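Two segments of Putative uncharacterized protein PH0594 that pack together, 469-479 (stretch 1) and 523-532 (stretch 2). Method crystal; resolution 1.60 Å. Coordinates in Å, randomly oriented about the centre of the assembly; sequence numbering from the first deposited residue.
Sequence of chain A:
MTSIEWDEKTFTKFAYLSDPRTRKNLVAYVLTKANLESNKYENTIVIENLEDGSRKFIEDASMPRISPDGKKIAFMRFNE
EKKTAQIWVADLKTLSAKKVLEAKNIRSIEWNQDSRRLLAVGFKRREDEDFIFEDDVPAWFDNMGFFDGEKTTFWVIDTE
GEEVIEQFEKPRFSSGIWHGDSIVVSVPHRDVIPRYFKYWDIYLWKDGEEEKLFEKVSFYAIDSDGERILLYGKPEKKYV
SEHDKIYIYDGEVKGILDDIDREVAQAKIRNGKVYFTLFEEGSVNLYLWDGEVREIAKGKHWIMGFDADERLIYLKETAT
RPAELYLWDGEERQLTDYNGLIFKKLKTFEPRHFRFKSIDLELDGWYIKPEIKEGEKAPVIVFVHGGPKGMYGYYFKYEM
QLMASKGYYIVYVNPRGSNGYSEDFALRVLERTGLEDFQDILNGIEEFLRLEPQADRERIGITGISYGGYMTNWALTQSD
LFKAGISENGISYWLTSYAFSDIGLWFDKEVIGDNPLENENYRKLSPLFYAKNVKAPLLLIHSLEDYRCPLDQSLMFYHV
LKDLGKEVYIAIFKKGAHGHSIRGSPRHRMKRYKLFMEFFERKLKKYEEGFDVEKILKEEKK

Stretch 1, residues 469-479: GYMTNWALTQS
Stretch 2, residues 523-532: RKLSPLFYAK

Residues 469-478 form the last turns of a helix, and Ser-479 is the first residue to leave helical phi/psi (-139/153). Against it lies a segment that leaves a helix at Leu-525 (-101/20), extends at Ser-526 (-108/125) and enters 3-10 geometry from Pro-527. The register is set by CA-CA distances of 5.1 Å for Trp-474 and Pro-527 and 5.7 Å for Thr-477 and Tyr-530, so both chains advance in the same sense; 423 Å² is buried in all, and Pro-527, Trp-474 and Tyr-530 have the largest areas covered by the other stretch.

Tyr-470 (chi1 t, 165°; chi2 74°) points its CA-to-CB bond sideways, but its length brings Tyr-470 OH to Leu-525 O, donating the one hydrogen bond between the stretches (2.8 Å), while Tyr-470 CE1 lies 3.5 Å from Pro-527 CD. Met-471 points away and Thr-472 is out of reach. Asn-473 (chi1 m) points toward the partner, its CB 3.6 Å from Pro-527 CB; its amide is satisfied elsewhere in the structure.

Trp-474 (chi1 t, chi2 -116°) extends its indole along the partner. Trp-474 CE3 is 3.9 Å from Pro-527 CD, and Trp-474 CH2 is 3.4 Å from Lys-524 O, which lies at the ring edge. The six-membered ring directs its edge toward the face of Tyr-530 (chi1 m, chi2 93°), offset, with centroids 5.3 Å apart and planes at 83°. Tyr-530 OH donates to Lys-524 O (2.6 Å), tying its ring back to its own stretch. Pro-527 is buried and points its CB toward the helix; its apolar ring, C-gamma exo, packs beside Tyr-470, Asn-473 and Trp-474, with Pro-527 CG 3.8 Å from Trp-474 N.

Thr-477 (chi1 p) returns OG1 to Trp-474 O (2.8 Å), leaving Thr-477 CG2 3.5 Å from Tyr-530 O. Finally, Gln-478 (m, m, chi3 -41°) folds NE2 over a face of Tyr-530, 3.4 Å from Tyr-530 CD2, and donates from NE2 to Thr-477 OG1 (3.1 Å).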

# COMPACT_ATOMS: atom_id res chain seq x y z
N GLY A 469 15.78 36.67 23.76
CA GLY A 469 17.00 35.83 23.54
C GLY A 469 18.23 36.69 23.32
O GLY A 469 19.30 36.51 23.96
N TYR A 470 18.13 37.74 22.47
CA TYR A 470 19.15 38.78 22.39
C TYR A 470 19.51 39.22 23.79
O TYR A 470 20.66 39.45 24.16
CB TYR A 470 18.57 39.99 21.57
CG TYR A 470 19.42 41.24 21.74
CD1 TYR A 470 20.61 41.36 21.15
CD2 TYR A 470 18.98 42.29 22.51
CE1 TYR A 470 21.37 42.49 21.31
CE2 TYR A 470 19.68 43.44 22.68
CZ TYR A 470 20.92 43.56 22.03
OH TYR A 470 21.71 44.72 22.23
N MET A 471 18.48 39.62 24.56
CA MET A 471 18.80 40.22 25.86
C MET A 471 19.36 39.26 26.91
O MET A 471 20.19 39.66 27.70
CB MET A 471 17.57 40.82 26.49
CG MET A 471 17.81 41.70 27.72
SD MET A 471 18.66 43.23 27.28
CE MET A 471 17.53 44.03 26.18
N THR A 472 19.04 38.00 26.82
CA THR A 472 19.67 36.95 27.59
C THR A 472 21.15 36.85 27.20
O THR A 472 22.04 36.80 28.04
CB THR A 472 18.97 35.57 27.37
OG1 THR A 472 17.63 35.66 27.91
CG2 THR A 472 19.67 34.43 28.10
N ASN A 473 21.39 36.75 25.89
CA ASN A 473 22.79 36.77 25.37
C ASN A 473 23.58 37.94 25.91
O ASN A 473 24.72 37.90 26.43
CB ASN A 473 22.84 36.82 23.83
CG ASN A 473 22.23 35.63 23.14
OD1 ASN A 473 22.03 34.55 23.72
ND2 ASN A 473 21.95 35.82 21.81
N TRP A 474 22.96 39.12 25.79
CA TRP A 474 23.57 40.39 26.17
C TRP A 474 23.86 40.44 27.62
O TRP A 474 24.96 40.74 28.07
CB TRP A 474 22.63 41.49 25.76
CG TRP A 474 23.21 42.89 25.94
CD1 TRP A 474 22.72 43.82 26.79
CD2 TRP A 474 24.25 43.57 25.13
NE1 TRP A 474 23.41 44.99 26.70
CE2 TRP A 474 24.37 44.90 25.69
CE3 TRP A 474 25.12 43.20 24.12
CZ2 TRP A 474 25.19 45.83 25.15
CZ3 TRP A 474 26.01 44.12 23.62
CH2 TRP A 474 26.08 45.41 24.11
N ALA A 475 22.89 40.05 28.43
CA ALA A 475 23.00 40.06 29.87
C ALA A 475 24.19 39.20 30.36
O ALA A 475 24.97 39.59 31.26
CB ALA A 475 21.72 39.49 30.49
N LEU A 476 24.37 38.06 29.69
CA LEU A 476 25.47 37.17 30.14
C LEU A 476 26.81 37.72 29.72
O LEU A 476 27.85 37.42 30.32
CB LEU A 476 25.31 35.76 29.58
CG LEU A 476 24.52 34.80 30.46
CD1 LEU A 476 23.29 35.28 31.15
CD2 LEU A 476 24.46 33.38 29.79
N THR A 477 26.81 38.59 28.72
CA THR A 477 28.04 39.25 28.31
C THR A 477 28.33 40.56 29.04
O THR A 477 29.45 41.05 29.07
CB THR A 477 28.13 39.60 26.81
OG1 THR A 477 27.21 40.63 26.47
CG2 THR A 477 28.00 38.39 25.86
N GLN A 478 27.29 41.16 29.71
CA GLN A 478 27.47 42.49 30.27
C GLN A 478 27.32 42.52 31.79
O GLN A 478 27.60 43.56 32.39
CB GLN A 478 26.41 43.40 29.70
CG GLN A 478 26.46 43.58 28.17
CD GLN A 478 27.79 44.12 27.70
OE1 GLN A 478 28.38 45.03 28.32
NE2 GLN A 478 28.25 43.60 26.52
N SER A 479 26.91 41.44 32.42
CA SER A 479 26.68 41.45 33.84
C SER A 479 27.20 40.15 34.41
O SER A 479 27.24 39.13 33.70
CB SER A 479 25.19 41.49 34.08
OG SER A 479 24.73 41.39 35.42
N ARG A 523 28.12 46.25 15.58
CA ARG A 523 29.04 45.46 16.39
C ARG A 523 28.93 45.82 17.86
O ARG A 523 28.88 44.93 18.72
CB ARG A 523 30.49 45.75 15.94
CG ARG A 523 30.86 45.02 14.62
CD ARG A 523 32.18 45.64 14.10
NE ARG A 523 33.22 45.43 15.14
CZ ARG A 523 34.12 44.43 15.13
NH1 ARG A 523 34.23 43.57 14.06
NH2 ARG A 523 34.96 44.32 16.16
N LYS A 524 28.84 47.12 18.18
CA LYS A 524 28.82 47.57 19.54
C LYS A 524 27.65 47.00 20.38
O LYS A 524 27.84 46.77 21.59
CB LYS A 524 28.76 49.13 19.67
CG LYS A 524 28.58 49.67 21.07
CD LYS A 524 28.40 51.22 21.18
CE LYS A 524 27.80 51.62 22.57
NZ LYS A 524 27.34 53.06 22.67
N LEU A 525 26.50 46.85 19.77
CA LEU A 525 25.37 46.34 20.49
C LEU A 525 25.06 44.84 20.25
O LEU A 525 23.96 44.37 20.53
CB LEU A 525 24.14 47.16 20.17
CG LEU A 525 24.40 48.64 20.42
CD1 LEU A 525 23.15 49.43 19.88
CD2 LEU A 525 24.76 48.94 21.89
N SER A 526 26.07 44.09 19.75
CA SER A 526 25.89 42.69 19.44
C SER A 526 26.61 41.80 20.45
O SER A 526 27.84 41.92 20.58
CB SER A 526 26.45 42.39 18.02
OG SER A 526 25.57 42.92 16.99
N PRO A 527 25.89 40.89 21.08
CA PRO A 527 26.52 39.95 22.07
C PRO A 527 27.75 39.16 21.53
O PRO A 527 28.65 38.93 22.33
CB PRO A 527 25.39 39.00 22.46
CG PRO A 527 24.15 39.85 22.24
CD PRO A 527 24.44 40.78 21.13
N LEU A 528 27.71 38.81 20.25
CA LEU A 528 28.79 38.01 19.67
C LEU A 528 30.15 38.56 20.00
O LEU A 528 31.09 37.80 20.34
CB LEU A 528 28.61 37.85 18.14
CG LEU A 528 29.55 36.82 17.51
CD1 LEU A 528 29.09 35.46 17.92
CD2 LEU A 528 29.44 36.95 15.94
N PHE A 529 30.30 39.87 19.94
CA PHE A 529 31.61 40.49 20.07
C PHE A 529 32.12 40.52 21.52
O PHE A 529 33.31 40.83 21.78
CB PHE A 529 31.57 41.88 19.51
CG PHE A 529 31.41 41.87 18.08
CD1 PHE A 529 30.19 41.79 17.50
CD2 PHE A 529 32.53 41.70 17.26
CE1 PHE A 529 30.04 41.66 16.16
CE2 PHE A 529 32.42 41.53 15.87
CZ PHE A 529 31.13 41.56 15.30
N TYR A 530 31.25 40.21 22.47
CA TYR A 530 31.57 40.19 23.90
C TYR A 530 31.51 38.84 24.50
O TYR A 530 31.46 38.67 25.73
CB TYR A 530 30.53 41.09 24.63
CG TYR A 530 30.50 42.55 24.11
CD1 TYR A 530 29.61 42.93 23.11
CD2 TYR A 530 31.14 43.56 24.77
CE1 TYR A 530 29.52 44.22 22.68
CE2 TYR A 530 30.99 44.92 24.37
CZ TYR A 530 30.14 45.21 23.32
OH TYR A 530 30.15 46.52 22.86
N ALA A 531 31.51 37.81 23.63
CA ALA A 531 31.49 36.39 24.08
C ALA A 531 32.52 36.06 25.14
O ALA A 531 32.23 35.23 25.99
CB ALA A 531 31.68 35.54 22.83
N LYS A 532 33.71 36.64 25.07
CA LYS A 532 34.75 36.33 26.07
C LYS A 532 34.31 36.61 27.52
O LYS A 532 34.83 36.04 28.44
CB LYS A 532 36.10 36.99 25.71
CG LYS A 532 36.05 38.47 25.87
CD LYS A 532 37.38 39.21 25.58
CE LYS A 532 37.08 40.69 25.21